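Local coordinates for protein dehydrogenase (Chromobacterium violaceum, PDB 3Q2I) that binds NADH and UDP-GlcNAcA and probably oxidises the sugar C3' hydroxyl with NAD+, a step towards 2,3-diacetamido-2,3-dideoxy-D-mannuronic acid, at residues 169-174 / 189-194; 176-179 / 183-186. All coordinates share one frame; numbering follows the deposited sequence.

Interaction 1 (169-174 / 189-194); sequences QEYYDA and MNQASH. With HP7 ((2S,3S,4R,5R,6R)-5-acetamido-6-[[[(2R,3S,4R,5R)-5-(2,4-dioxopyrimidin-1-yl)-3,4-dihydroxy-oxolan-2-yl]methoxy-hydroxy-phosphoryl]oxy-hydroxy-phosphoryl]oxy-3,4-dihydroxy-oxane-2-carboxylic acid), chain C.
Tyr171 and Gln191 reach toward each other from opposite directions, and the tyrosine hydroxyl ends beside the glutamine amide. The ring and amide planes stand 79° apart. The Tyr171 ring extends out from helix 169-173 with CG anti to the backbone N (chi1 163°). From there OH donates a hydrogen bond to the sugar carboxylate, 2.7 Å from HP7 O'Q. That oxygen lies near the plane of the ring, at its edge. Another part of the ring rests on Tyr172: Tyr171 CD2 sits over the centre of the Tyr172 ring, 3.5 Å above its plane. Residues 189-194 bring in the other wall of the UDP-sugar pocket, in the C-terminal alpha/beta domain that follows the Rossmann fold in this oxidoreductase family. There the Gln191 chain bends at chi2 (84°), and its CG comes 3.4 Å from HP7 O'P, the second carboxylate oxygen. Asn190 works one position further along the sugar. Its OD1 accepts from HP7 O4' at 2.6 Å. The Asn190 backbone O is gripped by both N and OG of Ser193, and Lys106 adds a third hydrogen bond. The Gln191 backbone O takes a weak bond from HP7 O3' at 3.3 Å. His194 CD2 also lies 3.3 Å from HP7 O3'. The same imidazole hydrogen-bonds through NE2 to the nicotinamide carboxamide of NADH.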
loop_
_atom_site.group_PDB
_atom_site.type_symbol
_atom_site.label_atom_id
_atom_site.label_comp_id
_atom_site.label_asym_id
_atom_site.label_seq_id
_atom_site.Cartn_x
_atom_site.Cartn_y
_atom_site.Cartn_z
ATOM N N GLN A 169 20.059 -32.690 -7.084
ATOM C CA GLN A 169 18.735 -33.046 -7.557
ATOM C C GLN A 169 18.258 -34.426 -7.054
ATOM O O GLN A 169 17.056 -34.637 -6.801
ATOM C CB GLN A 169 18.632 -32.933 -9.079
ATOM C CG GLN A 169 17.264 -33.095 -9.659
ATOM C CD GLN A 169 16.368 -31.942 -9.264
ATOM O OE1 GLN A 169 16.799 -30.775 -9.258
ATOM N NE2 GLN A 169 15.147 -32.259 -8.877
ATOM N N GLU A 170 19.168 -35.393 -6.977
ATOM C CA GLU A 170 18.746 -36.762 -6.658
ATOM C C GLU A 170 18.174 -36.842 -5.233
ATOM O O GLU A 170 17.302 -37.667 -4.955
ATOM C CB GLU A 170 19.912 -37.760 -6.819
ATOM C CG GLU A 170 21.118 -37.469 -5.944
ATOM C CD GLU A 170 22.021 -38.677 -5.708
ATOM O OE1 GLU A 170 22.971 -38.555 -4.893
ATOM O OE2 GLU A 170 21.789 -39.734 -6.338
ATOM N N TYR A 171 18.584 -35.921 -4.352
ATOM C CA TYR A 171 17.985 -35.830 -3.009
ATOM C C TYR A 171 16.483 -35.544 -3.079
ATOM O O TYR A 171 15.663 -36.189 -2.411
ATOM C CB TYR A 171 18.748 -34.744 -2.218
ATOM C CG TYR A 171 18.007 -34.267 -0.991
ATOM C CD1 TYR A 171 18.113 -34.933 0.222
ATOM C CD2 TYR A 171 17.120 -33.191 -1.059
ATOM C CE1 TYR A 171 17.408 -34.539 1.345
ATOM C CE2 TYR A 171 16.404 -32.798 0.045
ATOM C CZ TYR A 171 16.559 -33.445 1.238
ATOM O OH TYR A 171 15.847 -33.041 2.329
ATOM N N TYR A 172 16.106 -34.516 -3.838
ATOM C CA TYR A 172 14.700 -34.165 -4.007
ATOM C C TYR A 172 13.912 -35.198 -4.806
ATOM O O TYR A 172 12.759 -35.426 -4.544
ATOM C CB TYR A 172 14.581 -32.805 -4.696
ATOM C CG TYR A 172 15.311 -31.722 -3.926
ATOM C CD1 TYR A 172 14.656 -31.032 -2.891
ATOM C CD2 TYR A 172 16.609 -31.329 -4.251
ATOM C CE1 TYR A 172 15.292 -30.047 -2.195
ATOM C CE2 TYR A 172 17.247 -30.303 -3.556
ATOM C CZ TYR A 172 16.568 -29.679 -2.512
ATOM O OH TYR A 172 17.226 -28.666 -1.869
ATOM N N ASP A 173 14.566 -35.888 -5.743
ATOM C CA ASP A 173 13.833 -36.803 -6.613
ATOM C C ASP A 173 13.564 -38.129 -5.892
ATOM O O ASP A 173 12.800 -38.964 -6.387
ATOM C CB ASP A 173 14.707 -37.115 -7.845
ATOM C CG ASP A 173 14.725 -35.991 -8.865
ATOM O OD1 ASP A 173 14.092 -34.949 -8.652
ATOM O OD2 ASP A 173 15.407 -36.145 -9.899
ATOM N N ALA A 174 14.180 -38.313 -4.734
ATOM C CA ALA A 174 14.041 -39.581 -3.985
ATOM C C ALA A 174 12.588 -39.916 -3.687
ATOM O O ALA A 174 12.202 -41.089 -3.646
ATOM C CB ALA A 174 14.866 -39.538 -2.712
ATOM N N MET A 189 12.412 -24.315 5.649
ATOM C CA MET A 189 11.449 -25.119 6.432
ATOM C C MET A 189 11.916 -26.568 6.628
ATOM O O MET A 189 11.623 -27.133 7.698
ATOM C CB MET A 189 10.111 -25.105 5.714
ATOM C CG MET A 189 9.017 -26.027 6.307
ATOM S SD MET A 189 7.399 -25.738 5.591
ATOM C CE MET A 189 6.922 -24.216 6.406
ATOM N N ASN A 190 12.602 -27.092 5.628
ATOM C CA ASN A 190 13.178 -28.448 5.774
ATOM C C ASN A 190 14.632 -28.328 6.233
ATOM O O ASN A 190 14.910 -28.412 7.431
ATOM C CB ASN A 190 13.080 -29.265 4.485
ATOM C CG ASN A 190 13.730 -30.645 4.669
ATOM O OD1 ASN A 190 14.631 -30.767 5.477
ATOM N ND2 ASN A 190 13.209 -31.674 4.031
ATOM N N GLN A 191 15.551 -28.016 5.327
ATOM C CA GLN A 191 16.963 -28.343 5.615
ATOM C C GLN A 191 17.564 -27.589 6.777
ATOM O O GLN A 191 18.206 -28.159 7.678
ATOM C CB GLN A 191 17.834 -28.261 4.353
ATOM C CG GLN A 191 17.488 -29.350 3.331
ATOM C CD GLN A 191 16.325 -28.961 2.434
ATOM O OE1 GLN A 191 16.065 -27.776 2.159
ATOM N NE2 GLN A 191 15.595 -29.948 1.974
ATOM N N ALA A 192 17.294 -26.286 6.825
ATOM C CA ALA A 192 17.846 -25.458 7.877
ATOM C C ALA A 192 16.916 -25.217 9.077
ATOM O O ALA A 192 17.132 -24.269 9.839
ATOM C CB ALA A 192 18.298 -24.118 7.249
ATOM N N SER A 193 15.843 -26.000 9.236
ATOM C CA SER A 193 14.863 -25.699 10.256
ATOM C C SER A 193 15.427 -25.703 11.678
ATOM O O SER A 193 14.923 -24.970 12.509
ATOM C CB SER A 193 13.607 -26.572 10.150
ATOM O OG SER A 193 14.035 -27.907 10.253
ATOM N N HIS A 194 16.452 -26.498 11.937
ATOM C CA HIS A 194 17.052 -26.519 13.283
ATOM C C HIS A 194 17.838 -25.245 13.577
ATOM O O HIS A 194 18.229 -24.997 14.713
ATOM C CB HIS A 194 17.953 -27.766 13.481
ATOM C CG HIS A 194 17.231 -29.083 13.457
ATOM N ND1 HIS A 194 16.329 -29.456 14.427
ATOM C CD2 HIS A 194 17.380 -30.168 12.659
ATOM C CE1 HIS A 194 15.873 -30.672 14.172
ATOM N NE2 HIS A 194 16.501 -31.130 13.104
HETATM N N1 HP7 C . 24.239 -34.201 1.108
HETATM C C2 HP7 C . 25.020 -33.898 0.072
HETATM O O2 HP7 C . 24.655 -34.217 -1.090
HETATM N N3 HP7 C . 26.201 -33.295 0.241
HETATM C C4 HP7 C . 26.621 -32.966 1.470
HETATM O O4 HP7 C . 27.763 -32.457 1.574
HETATM C C5 HP7 C . 25.823 -33.257 2.580
HETATM C C6 HP7 C . 24.611 -33.899 2.360
HETATM P PA HP7 C . 22.737 -35.467 5.869
HETATM P PB HP7 C . 21.051 -35.120 8.099
HETATM O "O'P" HP7 C . 18.327 -32.463 4.247
HETATM O "O'Q" HP7 C . 16.706 -33.871 4.736
HETATM C "C1'" HP7 C . 20.061 -32.703 7.872
HETATM O O1A HP7 C . 23.942 -34.617 6.239
HETATM O O1B HP7 C . 22.249 -34.577 8.841
HETATM C C1C HP7 C . 22.929 -34.810 0.840
HETATM C "C2'" HP7 C . 19.311 -31.778 8.846
HETATM N "N2'" HP7 C . 19.710 -32.047 10.228
HETATM O O2A HP7 C . 22.732 -36.962 6.036
HETATM O O2B HP7 C . 20.437 -36.470 8.410
HETATM C C2C HP7 C . 22.969 -36.331 0.790
HETATM O O2C HP7 C . 22.082 -36.681 -0.278
HETATM C "C3'" HP7 C . 17.804 -31.958 8.715
HETATM O "O3'" HP7 C . 17.207 -30.836 9.409
HETATM O O3A HP7 C . 21.383 -34.928 6.543
HETATM O O3B HP7 C . 19.828 -34.055 8.289
HETATM C C3C HP7 C . 22.306 -36.739 2.095
HETATM O O3C HP7 C . 21.627 -37.987 1.955
HETATM C "C4'" HP7 C . 17.362 -31.914 7.243
HETATM O "O4'" HP7 C . 15.988 -32.244 7.076
HETATM C C4C HP7 C . 21.309 -35.620 2.380
HETATM O O4C HP7 C . 22.081 -34.491 1.947
HETATM C "C5'" HP7 C . 18.141 -33.030 6.518
HETATM O "O5'" HP7 C . 19.502 -32.609 6.559
HETATM C C5C HP7 C . 21.076 -35.492 3.870
HETATM O O5C HP7 C . 22.361 -35.120 4.350
HETATM C "C6'" HP7 C . 17.689 -33.147 5.083
HETATM C "C7'" HP7 C . 20.264 -31.192 11.085
HETATM O "O7'" HP7 C . 20.440 -29.979 10.905
HETATM C "C8'" HP7 C . 20.692 -31.791 12.404
#

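Interaction 2 (176-179 / 183-186); sequences GWRG and FDGG. With NAI (1,4-dihydronicotinamide adenine dinucleotide), chain B.
Trp177 packs against Phe183 and Asp184 along one flank of its indole, and it reaches the cofactor with the ring nitrogen. The contact starts at CB, which lies 3.8 Å from Phe183 CB. CG then takes the position between the backbone N and the carbonyl carbon (chi1 74°). This turns the six-membered ring across residues 183-184. CE3 rests 3.4 Å from the backbone O of Phe183. CZ3 meets the carboxylate of Asp184, with OD1 3.2 Å away. The indole and carboxylate planes are 62° apart. CH2 is near both OD1 and NAI C3D of the nicotinamide ribose. Further round the rim, CZ2 comes 3.4 Å from NAI O3, the bridging oxygen of the pyrophosphate. NE1 donates a nearly straight hydrogen bond to NAI O1A, 2.9 Å long, with the acceptor in the ring plane.

Arg178 lies over the indole. Its CG sits above the middle of one face, and Trp177 CZ2 in turn lies against one face of the guanidinium. Arg178 NH1 donates to NAI O1N at 2.9 Å. The two consecutive residues therefore each bind one phosphate of the pyrophosphate, and the arginine probably offsets part of its charge. Asp184 OD2 accepts from Gly179 N at 2.8 Å through the anti lone pair. A water accepts from Arg178 NH2 and donates to the same OD2, so the aspartate probably helps to place the arginine.

Both segments belong to the loop between helix 169-173 and helix 187-191. Trp177 touches Pro84 and Ser85, and Phe183 bonds to Gly86 through its backbone and touches Leu87, all in the Rossmann-domain loop between strand 78-81 and helix 88-97. Phe183 also packs on Arg326 of a second subunit, while Gly186 N bonds to Tyr339 of helix 325-344.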
loop_
_atom_site.group_PDB
_atom_site.type_symbol
_atom_site.label_atom_id
_atom_site.label_comp_id
_atom_site.label_asym_id
_atom_site.label_seq_id
_atom_site.Cartn_x
_atom_site.Cartn_y
_atom_site.Cartn_z
ATOM N N GLY A 176 8.197 -38.202 -4.081
ATOM C CA GLY A 176 7.331 -37.227 -4.742
ATOM C C GLY A 176 7.073 -36.054 -3.803
ATOM O O GLY A 176 6.949 -34.913 -4.263
ATOM N N TRP A 177 6.971 -36.338 -2.512
ATOM C CA TRP A 177 6.639 -35.317 -1.522
ATOM C C TRP A 177 7.734 -34.284 -1.412
ATOM O O TRP A 177 7.469 -33.143 -0.980
ATOM C CB TRP A 177 6.341 -35.950 -0.127
ATOM C CG TRP A 177 7.517 -36.468 0.651
ATOM C CD1 TRP A 177 8.017 -37.761 0.643
ATOM C CD2 TRP A 177 8.254 -35.770 1.648
ATOM N NE1 TRP A 177 9.034 -37.875 1.543
ATOM C CE2 TRP A 177 9.168 -36.684 2.219
ATOM C CE3 TRP A 177 8.193 -34.464 2.164
ATOM C CZ2 TRP A 177 10.081 -36.313 3.200
ATOM C CZ3 TRP A 177 9.098 -34.103 3.135
ATOM C CH2 TRP A 177 10.014 -35.026 3.685
ATOM N N ARG A 178 8.977 -34.641 -1.720
ATOM C CA ARG A 178 10.107 -33.773 -1.388
ATOM C C ARG A 178 10.122 -32.619 -2.393
ATOM O O ARG A 178 9.838 -32.808 -3.573
ATOM C CB ARG A 178 11.428 -34.545 -1.499
ATOM C CG ARG A 178 11.596 -35.583 -0.339
ATOM C CD ARG A 178 12.910 -36.311 -0.591
ATOM N NE ARG A 178 13.098 -37.400 0.390
ATOM C CZ ARG A 178 13.386 -37.223 1.674
ATOM N NH1 ARG A 178 13.558 -38.311 2.460
ATOM N NH2 ARG A 178 13.467 -36.009 2.215
ATOM N N GLY A 179 10.437 -31.437 -1.867
ATOM C CA GLY A 179 10.587 -30.258 -2.719
ATOM C C GLY A 179 9.285 -29.575 -3.065
ATOM O O GLY A 179 9.250 -28.742 -3.967
ATOM N N PHE A 183 3.945 -30.481 1.041
ATOM C CA PHE A 183 4.448 -31.579 1.892
ATOM C C PHE A 183 5.806 -31.385 2.530
ATOM O O PHE A 183 6.173 -32.092 3.491
ATOM C CB PHE A 183 4.373 -32.934 1.174
ATOM C CG PHE A 183 2.972 -33.304 0.787
ATOM C CD1 PHE A 183 2.035 -33.688 1.744
ATOM C CD2 PHE A 183 2.550 -33.146 -0.525
ATOM C CE1 PHE A 183 0.706 -33.984 1.399
ATOM C CE2 PHE A 183 1.221 -33.410 -0.868
ATOM C CZ PHE A 183 0.287 -33.830 0.084
ATOM N N ASP A 184 6.599 -30.440 2.015
ATOM C CA ASP A 184 7.970 -30.282 2.436
ATOM C C ASP A 184 8.355 -28.868 2.891
ATOM O O ASP A 184 8.873 -28.665 3.997
ATOM C CB ASP A 184 8.890 -30.774 1.282
ATOM C CG ASP A 184 10.284 -31.195 1.732
ATOM O OD1 ASP A 184 10.565 -31.216 2.944
ATOM O OD2 ASP A 184 11.137 -31.446 0.834
ATOM N N GLY A 185 8.166 -27.897 2.005
ATOM C CA GLY A 185 8.899 -26.628 2.195
ATOM C C GLY A 185 10.300 -26.740 1.673
ATOM O O GLY A 185 10.711 -27.808 1.208
ATOM N N GLY A 186 11.075 -25.654 1.716
ATOM C CA GLY A 186 12.410 -25.659 1.087
ATOM C C GLY A 186 13.529 -25.462 2.074
ATOM O O GLY A 186 13.512 -26.003 3.198
HETATM P PA NAI B . 10.930 -40.644 3.765
HETATM O O1A NAI B . 10.378 -40.326 2.436
HETATM O O2A NAI B . 12.302 -41.445 3.870
HETATM O O5B NAI B . 9.916 -41.427 4.689
HETATM C C5B NAI B . 8.665 -41.523 4.069
HETATM C C4B NAI B . 7.862 -42.597 4.790
HETATM O O4B NAI B . 6.489 -42.249 5.041
HETATM C C3B NAI B . 7.879 -43.565 3.606
HETATM O O3B NAI B . 8.318 -44.866 4.021
HETATM C C2B NAI B . 6.477 -43.455 2.985
HETATM O O2B NAI B . 6.032 -44.629 2.318
HETATM C C1B NAI B . 5.687 -43.198 4.290
HETATM N N9A NAI B . 4.349 -42.697 4.072
HETATM C C8A NAI B . 3.975 -41.704 3.199
HETATM N N7A NAI B . 2.698 -41.486 3.343
HETATM C C5A NAI B . 2.193 -42.242 4.376
HETATM C C6A NAI B . 0.924 -42.435 4.960
HETATM N N6A NAI B . -0.188 -41.729 4.552
HETATM N N1A NAI B . 0.805 -43.333 5.953
HETATM C C2A NAI B . 1.857 -44.022 6.344
HETATM N N3A NAI B . 3.083 -43.901 5.840
HETATM C C4A NAI B . 3.262 -43.026 4.828
HETATM O O3 NAI B . 11.139 -39.269 4.542
HETATM P PN NAI B . 12.020 -38.974 5.778
HETATM O O1N NAI B . 13.326 -38.350 5.376
HETATM O O2N NAI B . 12.119 -40.129 6.803
HETATM O O5D NAI B . 11.389 -37.639 6.465
HETATM C C5D NAI B . 10.312 -38.018 7.289
HETATM C C4D NAI B . 9.888 -36.874 8.205
HETATM O O4D NAI B . 10.993 -36.697 9.107
HETATM C C3D NAI B . 9.769 -35.491 7.506
HETATM O O3D NAI B . 8.768 -34.767 8.225
HETATM C C2D NAI B . 11.126 -34.829 7.774
HETATM O O2D NAI B . 11.029 -33.410 7.871
HETATM C C1D NAI B . 11.535 -35.390 9.168
HETATM N N1N NAI B . 12.965 -35.405 9.378
HETATM C C2N NAI B . 13.459 -34.889 10.484
HETATM C C3N NAI B . 14.837 -34.803 10.718
HETATM C C7N NAI B . 15.377 -34.250 11.980
HETATM O O7N NAI B . 16.477 -33.748 12.118
HETATM N N7N NAI B . 14.614 -34.279 13.113
HETATM C C4N NAI B . 15.689 -35.204 9.669
HETATM C C5N NAI B . 15.122 -35.835 8.575
HETATM C C6N NAI B . 13.761 -35.920 8.434
HETATM O O HOH W 1 13.117 -33.325 1.265
#

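Overall arrangement
Read from the N terminus, the chain leaves strand 156-164 and enters helix 169-173, the first side of interaction 1. Interaction 2 then closes a short loop, with three residues between 176-179 and 183-186. Helix 187-191 and the start of helix 193-203 follow and complete interaction 1. The smaller loop thus lies wholly within the larger one. The two contacts touch where Asn190 ND2 probably hydrogen-bonds to Asp184 OD1, and where the Tyr171 and Tyr172 carbonyls pack on Arg178. Interaction 1 lies mainly at the nucleotide sugar, with His194 also on the cofactor; interaction 2 lies at the pyrophosphate. The 183-186 side also meets the Rossmann-domain loop between strand 78-81 and helix 88-97, tying it to the alpha/beta domain.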